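Local coordinates for protein citrate synthase (Thermotoga maritima, PDB 2P2W) that probably catalyses the condensation of oxaloacetate with acetyl-CoA and water to give citrate and CoA in the tricarboxylic acid cycle, at residues A[174-179]-A[248-253]; A[9-14]-A[181-186]; A[16-21]-A[25-30]. All blocks are in the same frame, centred on the assembly; numbering follows the deposited sequence.

Interaction 1. Residues A[174-179]-A[248-253]; sequences MEQDIN and FGHRVY. With FLC (citrate anion), chain B.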
loop_
_atom_site.group_PDB
_atom_site.type_symbol
_atom_site.label_atom_id
_atom_site.label_comp_id
_atom_site.label_asym_id
_atom_site.label_seq_id
_atom_site.Cartn_x
_atom_site.Cartn_y
_atom_site.Cartn_z
ATOM N N MET A 174 -18.025 -0.471 -6.912
ATOM C CA MET A 174 -17.319 0.795 -6.773
ATOM C C MET A 174 -16.964 1.232 -5.362
ATOM O O MET A 174 -15.910 1.833 -5.147
ATOM C CB MET A 174 -18.113 1.932 -7.411
ATOM C CG MET A 174 -18.026 2.005 -8.910
ATOM S SD MET A 174 -18.839 3.498 -9.497
ATOM C CE MET A 174 -18.676 3.275 -11.260
ATOM N N GLU A 175 -17.818 0.926 -4.396
ATOM C CA GLU A 175 -17.571 1.413 -3.046
ATOM C C GLU A 175 -18.218 0.631 -1.908
ATOM O O GLU A 175 -19.329 0.123 -2.054
ATOM C CB GLU A 175 -18.057 2.868 -2.994
ATOM C CG GLU A 175 -18.492 3.363 -1.631
ATOM C CD GLU A 175 -17.324 3.640 -0.721
ATOM O OE1 GLU A 175 -16.203 3.806 -1.243
ATOM O OE2 GLU A 175 -17.532 3.701 0.513
ATOM N N GLN A 176 -17.515 0.533 -0.779
ATOM C CA GLN A 176 -18.077 -0.123 0.400
ATOM C C GLN A 176 -17.386 0.173 1.729
ATOM O O GLN A 176 -16.769 -0.701 2.343
ATOM C CB GLN A 176 -18.192 -1.641 0.226
ATOM C CG GLN A 176 -18.998 -2.249 1.386
ATOM C CD GLN A 176 -19.626 -3.588 1.062
ATOM O OE1 GLN A 176 -20.719 -3.660 0.501
ATOM N NE2 GLN A 176 -18.930 -4.662 1.419
ATOM N N ASP A 177 -17.497 1.422 2.162
ATOM C CA ASP A 177 -16.953 1.847 3.445
ATOM C C ASP A 177 -15.452 1.588 3.613
ATOM O O ASP A 177 -14.688 1.643 2.646
ATOM C CB ASP A 177 -17.755 1.161 4.562
ATOM C CG ASP A 177 -17.671 1.893 5.889
ATOM O OD1 ASP A 177 -17.860 3.127 5.908
ATOM O OD2 ASP A 177 -17.428 1.223 6.915
ATOM N N ILE A 178 -15.032 1.291 4.840
ATOM C CA ILE A 178 -13.616 1.086 5.111
ATOM C C ILE A 178 -13.137 -0.362 5.091
ATOM O O ILE A 178 -12.703 -0.907 6.111
ATOM C CB ILE A 178 -13.223 1.735 6.456
ATOM C CG1 ILE A 178 -13.957 3.069 6.625
ATOM C CG2 ILE A 178 -11.721 1.975 6.495
ATOM C CD1 ILE A 178 -13.685 4.095 5.522
ATOM N N ASN A 179 -13.217 -0.980 3.917
ATOM C CA ASN A 179 -12.764 -2.352 3.744
ATOM C C ASN A 179 -11.236 -2.309 3.748
ATOM O O ASN A 179 -10.643 -1.230 3.737
ATOM C CB ASN A 179 -13.301 -2.908 2.424
ATOM C CG ASN A 179 -13.029 -1.985 1.259
ATOM O OD1 ASN A 179 -11.943 -1.994 0.684
ATOM N ND2 ASN A 179 -14.014 -1.162 0.918
ATOM N N PHE A 248 -17.634 -16.714 0.750
ATOM C CA PHE A 248 -18.559 -16.635 1.880
ATOM C C PHE A 248 -17.936 -15.887 3.048
ATOM O O PHE A 248 -16.711 -15.818 3.172
ATOM C CB PHE A 248 -18.969 -18.033 2.364
ATOM C CG PHE A 248 -19.945 -18.724 1.466
ATOM C CD1 PHE A 248 -19.543 -19.226 0.230
ATOM C CD2 PHE A 248 -21.278 -18.872 1.852
ATOM C CE1 PHE A 248 -20.455 -19.866 -0.609
ATOM C CE2 PHE A 248 -22.197 -19.513 1.020
ATOM C CZ PHE A 248 -21.782 -20.011 -0.217
ATOM N N GLY A 249 -18.791 -15.337 3.904
ATOM C CA GLY A 249 -18.316 -14.610 5.067
ATOM C C GLY A 249 -18.082 -13.132 4.822
ATOM O O GLY A 249 -17.865 -12.696 3.686
ATOM N N HIS A 250 -18.133 -12.351 5.896
ATOM C CA HIS A 250 -17.912 -10.920 5.796
ATOM C C HIS A 250 -17.724 -10.343 7.191
ATOM O O HIS A 250 -18.244 -10.874 8.179
ATOM C CB HIS A 250 -19.101 -10.251 5.093
ATOM C CG HIS A 250 -18.805 -8.877 4.578
ATOM N ND1 HIS A 250 -18.853 -7.753 5.375
ATOM C CD2 HIS A 250 -18.434 -8.450 3.347
ATOM C CE1 HIS A 250 -18.528 -6.692 4.655
ATOM N NE2 HIS A 250 -18.269 -7.088 3.422
ATOM N N ARG A 251 -16.964 -9.257 7.265
ATOM C CA ARG A 251 -16.701 -8.595 8.532
ATOM C C ARG A 251 -17.927 -7.806 9.002
ATOM O O ARG A 251 -18.213 -7.745 10.200
ATOM C CB ARG A 251 -15.494 -7.655 8.372
ATOM C CG ARG A 251 -15.219 -6.724 9.556
ATOM C CD ARG A 251 -14.909 -7.490 10.828
ATOM N NE ARG A 251 -13.763 -8.390 10.692
ATOM C CZ ARG A 251 -12.490 -8.043 10.876
ATOM N NH1 ARG A 251 -12.166 -6.795 11.206
ATOM N NH2 ARG A 251 -11.539 -8.962 10.753
ATOM N N VAL A 252 -18.670 -7.238 8.054
ATOM C CA VAL A 252 -19.824 -6.409 8.392
ATOM C C VAL A 252 -21.205 -7.012 8.143
ATOM O O VAL A 252 -22.068 -6.960 9.017
ATOM C CB VAL A 252 -19.737 -5.051 7.659
ATOM C CG1 VAL A 252 -20.828 -4.115 8.158
ATOM C CG2 VAL A 252 -18.353 -4.438 7.871
ATOM N N TYR A 253 -21.433 -7.554 6.952
ATOM C CA TYR A 253 -22.714 -8.177 6.685
ATOM C C TYR A 253 -22.922 -9.355 7.636
ATOM O O TYR A 253 -22.093 -10.250 7.749
ATOM C CB TYR A 253 -22.727 -8.684 5.231
ATOM C CG TYR A 253 -22.826 -7.557 4.244
ATOM C CD1 TYR A 253 -23.893 -6.660 4.302
ATOM C CD2 TYR A 253 -21.876 -7.423 3.228
ATOM C CE1 TYR A 253 -23.998 -5.635 3.364
ATOM C CE2 TYR A 253 -21.987 -6.407 2.285
ATOM C CZ TYR A 253 -23.048 -5.522 2.348
ATOM O OH TYR A 253 -23.184 -4.529 1.393
HETATM C CAC FLC B . -14.728 -8.855 -0.343
HETATM C CA FLC B . -14.776 -7.363 -0.685
HETATM C CB FLC B . -15.479 -6.500 0.369
HETATM C CBC FLC B . -15.546 -5.070 -0.171
HETATM C CG FLC B . -14.701 -6.541 1.689
HETATM C CGC FLC B . -15.306 -5.686 2.808
HETATM O OA1 FLC B . -15.744 -9.364 0.180
HETATM O OA2 FLC B . -13.672 -9.458 -0.630
HETATM O OB1 FLC B . -14.540 -4.347 -0.007
HETATM O OB2 FLC B . -16.600 -4.735 -0.755
HETATM O OG1 FLC B . -14.743 -5.747 3.922
HETATM O OG2 FLC B . -16.302 -4.979 2.537
HETATM O OHB FLC B . -16.803 -7.000 0.578
#
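Gln176 reaches across to Tyr253 and to the citrate lying beside His250, and its two amide ends do different jobs. The packed part of the contact is the buried Gln176-Tyr253 pair. Here the hydroxyl OH of Tyr253 donates a 2.8 Å hydrogen bond to OE1 of Gln176, coming from above the carbonyl plane, with amide and ring planes 74° apart. With CG anti to the backbone N (chi1 -171°) and the chain extended beyond it, Gln176 reaches across the gap. Its other end, NE2, donates a nearly straight bond of 2.9 Å to the citrate carboxylate oxygen OG2. Glutamine suits the place since one flat group offers both an acceptor and a donor.

The site recalls the citrate synthase active centre: His250 is a predicted catalytic residue, and the citrate is also held by Arg259 and Arg325 of the same chain and by Arg344 of the second subunit. Atom NE2 of His250 makes a weak bond of 3.0 Å to the same OG2, and it hydrogen-bonds the citrate hydroxyl OHB, either partner able to donate. Although NE2 of Gln176 and NE2 of His250 lie only 3.2 Å apart, they do not bond; they converge on a shared oxygen. Behind the imidazole, the backbone N of Val252 donates to ND1 of His250 over 2.7 Å, restricting the rotation of the ring, while CD2 of Tyr253 sits 3.5 Å above the centre of one imidazole face. Asn179, the N-cap of helix 180-189, lays its amide carbon CG 3.1 Å from citrate OB1. The looser side runs along Gly249, His250, Arg251 and Val252, all partly exposed; there the 174-179 loop touches little beyond NE2 of the histidine.

Interaction 2. Residues A[9-14]-A[181-186]; sequences VKICES and STFAAL
Where strand 10-14 passes helix 180-189, the closest backbone approach is between Ile11 and Phe183, whose CA atoms are 9.2 Å apart, a gap that side chains alone fill. Ile11 is the hub. Its psi of only -3° interrupts the extended run of the strand, and as a result both Ile11 and the following Cys12 send their side chains toward the helix instead of alternating. From the helix, Phe183 and Leu186 receive it: three positions apart, they project from neighbouring points on one side of the helix. The branched isoleucine divides its contacts. CG1 of Ile11 lies 4.0 Å from CE1 of Phe183, and CG2 of Ile11 meets that same ring carbon at 4.1 Å, so the aromatic corner is set against both branches. CD1 of Ile11 goes on to the methyl CD1 of Leu186 at 3.8 Å. Lodging CG1 between its own backbone N and carbonyl carbon (chi1 63°) is what swings the longer branch toward the helix. No hydrogen bond crosses the contact. It is van der Waals packing of three buried side chains, which is why isoleucine, phenylalanine and leucine suit it: they fill the interval and bring in no polar group needing a partner. Around them, Ile343 of the second subunit packs against Phe183. Strand 10-14 itself pairs in parallel with a strand of that subunit, and Lys10 forms a salt bridge with Glu348 there. The contact thus joins a helix of the largely helical citrate synthase fold to an intersubunit β-sheet at the dimer interface.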
loop_
_atom_site.group_PDB
_atom_site.type_symbol
_atom_site.label_atom_id
_atom_site.label_comp_id
_atom_site.label_asym_id
_atom_site.label_seq_id
_atom_site.Cartn_x
_atom_site.Cartn_y
_atom_site.Cartn_z
ATOM N N VAL A 9 -14.145 -0.651 15.047
ATOM C CA VAL A 9 -13.448 0.601 15.313
ATOM C C VAL A 9 -13.724 1.611 14.202
ATOM O O VAL A 9 -13.464 1.347 13.026
ATOM C CB VAL A 9 -11.921 0.383 15.428
ATOM C CG1 VAL A 9 -11.220 1.716 15.677
ATOM C CG2 VAL A 9 -11.622 -0.587 16.561
ATOM N N LYS A 10 -14.266 2.762 14.585
ATOM C CA LYS A 10 -14.575 3.820 13.636
ATOM C C LYS A 10 -13.331 4.693 13.501
ATOM O O LYS A 10 -12.948 5.392 14.440
ATOM C CB LYS A 10 -15.755 4.655 14.139
ATOM C CG LYS A 10 -17.039 3.863 14.348
ATOM C CD LYS A 10 -18.042 4.651 15.180
ATOM C CE LYS A 10 -19.358 3.902 15.331
ATOM N NZ LYS A 10 -20.120 3.870 14.051
ATOM N N ILE A 11 -12.705 4.652 12.330
ATOM C CA ILE A 11 -11.490 5.424 12.105
ATOM C C ILE A 11 -11.724 6.791 11.469
ATOM O O ILE A 11 -10.782 7.565 11.289
ATOM C CB ILE A 11 -10.488 4.610 11.254
ATOM C CG1 ILE A 11 -11.070 4.319 9.869
ATOM C CG2 ILE A 11 -10.179 3.293 11.953
ATOM C CD1 ILE A 11 -10.603 5.263 8.778
ATOM N N CYS A 12 -12.975 7.094 11.135
ATOM C CA CYS A 12 -13.292 8.384 10.529
ATOM C C CYS A 12 -14.791 8.573 10.354
ATOM O O CYS A 12 -15.577 7.657 10.601
ATOM C CB CYS A 12 -12.632 8.503 9.149
ATOM S SG CYS A 12 -13.418 7.502 7.835
ATOM N N GLU A 13 -15.171 9.780 9.945
ATOM C CA GLU A 13 -16.562 10.102 9.657
ATOM C C GLU A 13 -16.603 10.141 8.137
ATOM O O GLU A 13 -15.666 10.635 7.506
ATOM C CB GLU A 13 -16.956 11.486 10.179
ATOM C CG GLU A 13 -16.921 11.660 11.679
ATOM C CD GLU A 13 -17.724 12.870 12.133
ATOM O OE1 GLU A 13 -17.550 13.955 11.540
ATOM O OE2 GLU A 13 -18.526 12.736 13.081
ATOM N N SER A 14 -17.676 9.632 7.547
ATOM C CA SER A 14 -17.795 9.643 6.099
ATOM C C SER A 14 -19.247 9.819 5.660
ATOM O O SER A 14 -20.183 9.326 6.282
ATOM C CB SER A 14 -17.246 8.321 5.560
ATOM O OG SER A 14 -17.284 8.341 4.132
ATOM N N SER A 181 -8.811 -2.753 1.503
ATOM C CA SER A 181 -8.111 -1.983 0.473
ATOM C C SER A 181 -8.350 -0.477 0.619
ATOM O O SER A 181 -7.428 0.320 0.447
ATOM C CB SER A 181 -8.499 -2.464 -0.938
ATOM O OG SER A 181 -9.877 -2.276 -1.223
ATOM N N THR A 182 -9.579 -0.082 0.937
ATOM C CA THR A 182 -9.869 1.341 1.132
ATOM C C THR A 182 -9.082 1.818 2.354
ATOM O O THR A 182 -8.549 2.931 2.373
ATOM C CB THR A 182 -11.381 1.590 1.367
ATOM O OG1 THR A 182 -12.095 1.347 0.148
ATOM C CG2 THR A 182 -11.641 3.033 1.831
ATOM N N PHE A 183 -8.989 0.964 3.369
ATOM C CA PHE A 183 -8.263 1.331 4.578
ATOM C C PHE A 183 -6.771 1.494 4.285
ATOM O O PHE A 183 -6.127 2.402 4.815
ATOM C CB PHE A 183 -8.479 0.283 5.672
ATOM C CG PHE A 183 -7.960 0.701 7.022
ATOM C CD1 PHE A 183 -8.232 1.975 7.522
ATOM C CD2 PHE A 183 -7.233 -0.184 7.805
ATOM C CE1 PHE A 183 -7.788 2.358 8.785
ATOM C CE2 PHE A 183 -6.781 0.189 9.076
ATOM C CZ PHE A 183 -7.063 1.464 9.564
ATOM N N ALA A 184 -6.223 0.614 3.450
ATOM C CA ALA A 184 -4.808 0.692 3.079
ATOM C C ALA A 184 -4.543 2.033 2.388
ATOM O O ALA A 184 -3.542 2.700 2.652
ATOM C CB ALA A 184 -4.443 -0.466 2.145
ATOM N N ALA A 185 -5.450 2.424 1.501
ATOM C CA ALA A 185 -5.314 3.691 0.788
ATOM C C ALA A 185 -5.358 4.854 1.773
ATOM O O ALA A 185 -4.645 5.846 1.604
ATOM C CB ALA A 185 -6.432 3.836 -0.248
ATOM N N LEU A 186 -6.200 4.735 2.798
ATOM C CA LEU A 186 -6.324 5.797 3.794
ATOM C C LEU A 186 -5.081 5.915 4.673
ATOM O O LEU A 186 -4.645 7.023 4.987
ATOM C CB LEU A 186 -7.561 5.569 4.672
ATOM C CG LEU A 186 -8.915 5.703 3.967
ATOM C CD1 LEU A 186 -10.041 5.502 4.980
ATOM C CD2 LEU A 186 -9.019 7.081 3.310
#

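Interaction 3. Residues A[16-21]-A[25-30]; sequences ICYLDG and RLYYRG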
loop_
_atom_site.group_PDB
_atom_site.type_symbol
_atom_site.label_atom_id
_atom_site.label_comp_id
_atom_site.label_asym_id
_atom_site.label_seq_id
_atom_site.Cartn_x
_atom_site.Cartn_y
_atom_site.Cartn_z
ATOM N N ILE A 16 -19.809 9.245 2.301
ATOM C CA ILE A 16 -19.768 8.588 0.989
ATOM C C ILE A 16 -20.685 7.364 0.910
ATOM O O ILE A 16 -21.448 7.183 -0.030
ATOM C CB ILE A 16 -18.331 8.146 0.718
ATOM C CG1 ILE A 16 -17.416 9.360 0.553
ATOM C CG2 ILE A 16 -18.277 7.333 -0.589
ATOM C CD1 ILE A 16 -15.951 8.954 0.385
ATOM N N CYS A 17 -20.614 6.492 1.906
ATOM C CA CYS A 17 -21.374 5.254 1.854
ATOM C C CYS A 17 -21.837 4.728 3.200
ATOM O O CYS A 17 -21.093 4.747 4.178
ATOM C CB CYS A 17 -20.512 4.199 1.157
ATOM S SG CYS A 17 -20.952 2.468 1.431
ATOM N N TYR A 18 -23.080 4.261 3.237
ATOM C CA TYR A 18 -23.630 3.688 4.452
ATOM C C TYR A 18 -23.766 2.190 4.238
ATOM O O TYR A 18 -24.462 1.740 3.325
ATOM C CB TYR A 18 -24.996 4.292 4.791
ATOM C CG TYR A 18 -25.671 3.612 5.967
ATOM C CD1 TYR A 18 -24.973 3.373 7.154
ATOM C CD2 TYR A 18 -26.994 3.181 5.884
ATOM C CE1 TYR A 18 -25.578 2.718 8.229
ATOM C CE2 TYR A 18 -27.610 2.525 6.953
ATOM C CZ TYR A 18 -26.897 2.295 8.119
ATOM O OH TYR A 18 -27.500 1.635 9.166
ATOM N N LEU A 19 -23.077 1.427 5.078
ATOM C CA LEU A 19 -23.098 -0.024 5.012
ATOM C C LEU A 19 -23.916 -0.556 6.186
ATOM O O LEU A 19 -23.491 -0.460 7.334
ATOM C CB LEU A 19 -21.670 -0.562 5.085
ATOM C CG LEU A 19 -21.477 -2.077 5.158
ATOM C CD1 LEU A 19 -22.149 -2.745 3.975
ATOM C CD2 LEU A 19 -19.988 -2.390 5.180
ATOM N N ASP A 20 -25.092 -1.103 5.890
ATOM C CA ASP A 20 -25.964 -1.648 6.924
ATOM C C ASP A 20 -25.751 -3.157 6.980
ATOM O O ASP A 20 -26.433 -3.910 6.290
ATOM C CB ASP A 20 -27.425 -1.340 6.591
ATOM C CG ASP A 20 -28.384 -1.779 7.683
ATOM O OD1 ASP A 20 -27.998 -2.613 8.526
ATOM O OD2 ASP A 20 -29.534 -1.295 7.689
ATOM N N GLY A 21 -24.798 -3.590 7.797
ATOM C CA GLY A 21 -24.502 -5.009 7.910
ATOM C C GLY A 21 -25.602 -5.842 8.542
ATOM O O GLY A 21 -25.742 -7.025 8.242
ATOM N N ARG A 25 -27.937 -4.081 3.638
ATOM C CA ARG A 25 -28.206 -3.014 2.684
ATOM C C ARG A 25 -26.954 -2.170 2.477
ATOM O O ARG A 25 -26.150 -1.998 3.393
ATOM C CB ARG A 25 -29.356 -2.124 3.176
ATOM C CG ARG A 25 -30.704 -2.828 3.263
ATOM C CD ARG A 25 -31.098 -3.464 1.933
ATOM N NE ARG A 25 -31.347 -2.484 0.877
ATOM C CZ ARG A 25 -32.430 -1.711 0.811
ATOM N NH1 ARG A 25 -33.371 -1.796 1.740
ATOM N NH2 ARG A 25 -32.577 -0.859 -0.199
ATOM N N LEU A 26 -26.790 -1.658 1.264
ATOM C CA LEU A 26 -25.641 -0.822 0.921
ATOM C C LEU A 26 -26.156 0.399 0.180
ATOM O O LEU A 26 -26.991 0.280 -0.718
ATOM C CB LEU A 26 -24.664 -1.596 0.026
ATOM C CG LEU A 26 -23.436 -0.827 -0.473
ATOM C CD1 LEU A 26 -22.563 -0.421 0.713
ATOM C CD2 LEU A 26 -22.650 -1.706 -1.440
ATOM N N TYR A 27 -25.653 1.572 0.553
ATOM C CA TYR A 27 -26.084 2.818 -0.069
ATOM C C TYR A 27 -24.895 3.691 -0.458
ATOM O O TYR A 27 -23.905 3.751 0.264
ATOM C CB TYR A 27 -26.957 3.619 0.907
ATOM C CG TYR A 27 -28.081 2.834 1.544
ATOM C CD1 TYR A 27 -27.862 2.090 2.701
ATOM C CD2 TYR A 27 -29.359 2.830 0.990
ATOM C CE1 TYR A 27 -28.886 1.362 3.297
ATOM C CE2 TYR A 27 -30.396 2.106 1.578
ATOM C CZ TYR A 27 -30.151 1.376 2.731
ATOM O OH TYR A 27 -31.170 0.673 3.325
ATOM N N TYR A 28 -25.000 4.357 -1.604
ATOM C CA TYR A 28 -23.968 5.286 -2.056
ATOM C C TYR A 28 -24.596 6.659 -1.832
ATOM O O TYR A 28 -25.584 7.006 -2.487
ATOM C CB TYR A 28 -23.672 5.118 -3.546
ATOM C CG TYR A 28 -22.909 3.865 -3.931
ATOM C CD1 TYR A 28 -22.460 2.956 -2.967
ATOM C CD2 TYR A 28 -22.627 3.599 -5.273
ATOM C CE1 TYR A 28 -21.743 1.804 -3.340
ATOM C CE2 TYR A 28 -21.920 2.463 -5.652
ATOM C CZ TYR A 28 -21.481 1.571 -4.683
ATOM O OH TYR A 28 -20.790 0.443 -5.072
ATOM N N ARG A 29 -24.033 7.427 -0.907
ATOM C CA ARG A 29 -24.558 8.750 -0.586
ATOM C C ARG A 29 -26.089 8.765 -0.488
ATOM O O ARG A 29 -26.752 9.657 -1.028
ATOM C CB ARG A 29 -24.075 9.783 -1.615
ATOM C CG ARG A 29 -22.575 10.086 -1.518
ATOM C CD ARG A 29 -22.154 11.180 -2.493
ATOM N NE ARG A 29 -20.702 11.318 -2.603
ATOM C CZ ARG A 29 -19.918 11.858 -1.673
ATOM N NH1 ARG A 29 -20.438 12.320 -0.543
ATOM N NH2 ARG A 29 -18.610 11.946 -1.880
ATOM N N GLY A 30 -26.645 7.763 0.191
ATOM C CA GLY A 30 -28.087 7.700 0.386
ATOM C C GLY A 30 -28.927 6.882 -0.585
ATOM O O GLY A 30 -30.081 6.554 -0.283
HETATM O O HOH W 1 -25.368 6.239 2.057
HETATM O O HOH W 2 -30.974 0.061 5.912
#
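A β-hairpin brings Tyr18 against Tyr27 and Leu19 against Leu26, its strands 17-20 and 25-28 running antiparallel with axes 4.9 Å apart. Tyr18 and Tyr27 exchange backbone hydrogen bonds in both directions, as do Asp20 and Arg25, and N of Arg29 extends the pairing by a 2.7 Å bond to O of Ile16. On the face carrying the tyrosines, the two rings lie side by side, nearly parallel (planes 13° apart) but rim to rim, with CD2 of Tyr18 3.5 Å from CD1 of Tyr27; neither covers the other. Tyr18 holds CG anti to the backbone N (chi1 174°) and Tyr27 anti to the carbonyl carbon (chi1 -50°), which sets the rings abreast. Tyrosine suits position 27 because its ring packs while its hydroxyl hydrogen-bonds a water that also donates to OD2 of Asp20, linking the strands. OD1 of Asp20 bonds N of Asn23 in the connecting turn.

Strand 31-32 adds a third antiparallel member to this small sheet of a mainly helical enzyme, and glycine fits at position 30 because its backbone angles would jam a side chain against the preceding carbonyl. On the opposite face, apolar groups mesh: CD1 of Leu26 meets SG of Cys17 at 3.4 Å and CD1 of Leu19 at 4.0 Å, and beyond them lie Gln176 and Tyr253. Far from the turn, the Arg29 chain, extended from CG to NE, carries its guanidinium obliquely across Ile16, whose CG1 lies over one face, 3.7 Å from NH2; that NH2 also donates to O of Leu49 on helix 42-51.

Along the chain the hairpin of interaction 3 closes first, inside the long loop that interaction 2 closes between residues 9-14 and 181-186, while the segments of interactions 1 and 2 alternate. The centres of interactions 1 and 3 lie about 11 Å apart. Those of interactions 1 and 2 are about 12 Å apart, and those of interactions 2 and 3 about 15 Å. Loop 174-179, between helices 163-173 and 180-189, is the common piece: Glu175 and Gln176 touch the hairpin, whereas Ile178 packs on Phe183 and Leu186. The citrate site belongs to interaction 1, with the hairpin's Leu19 side chain about 5 Å from the citrate, and Arg344 of the second subunit binds that citrate across the dimer interface.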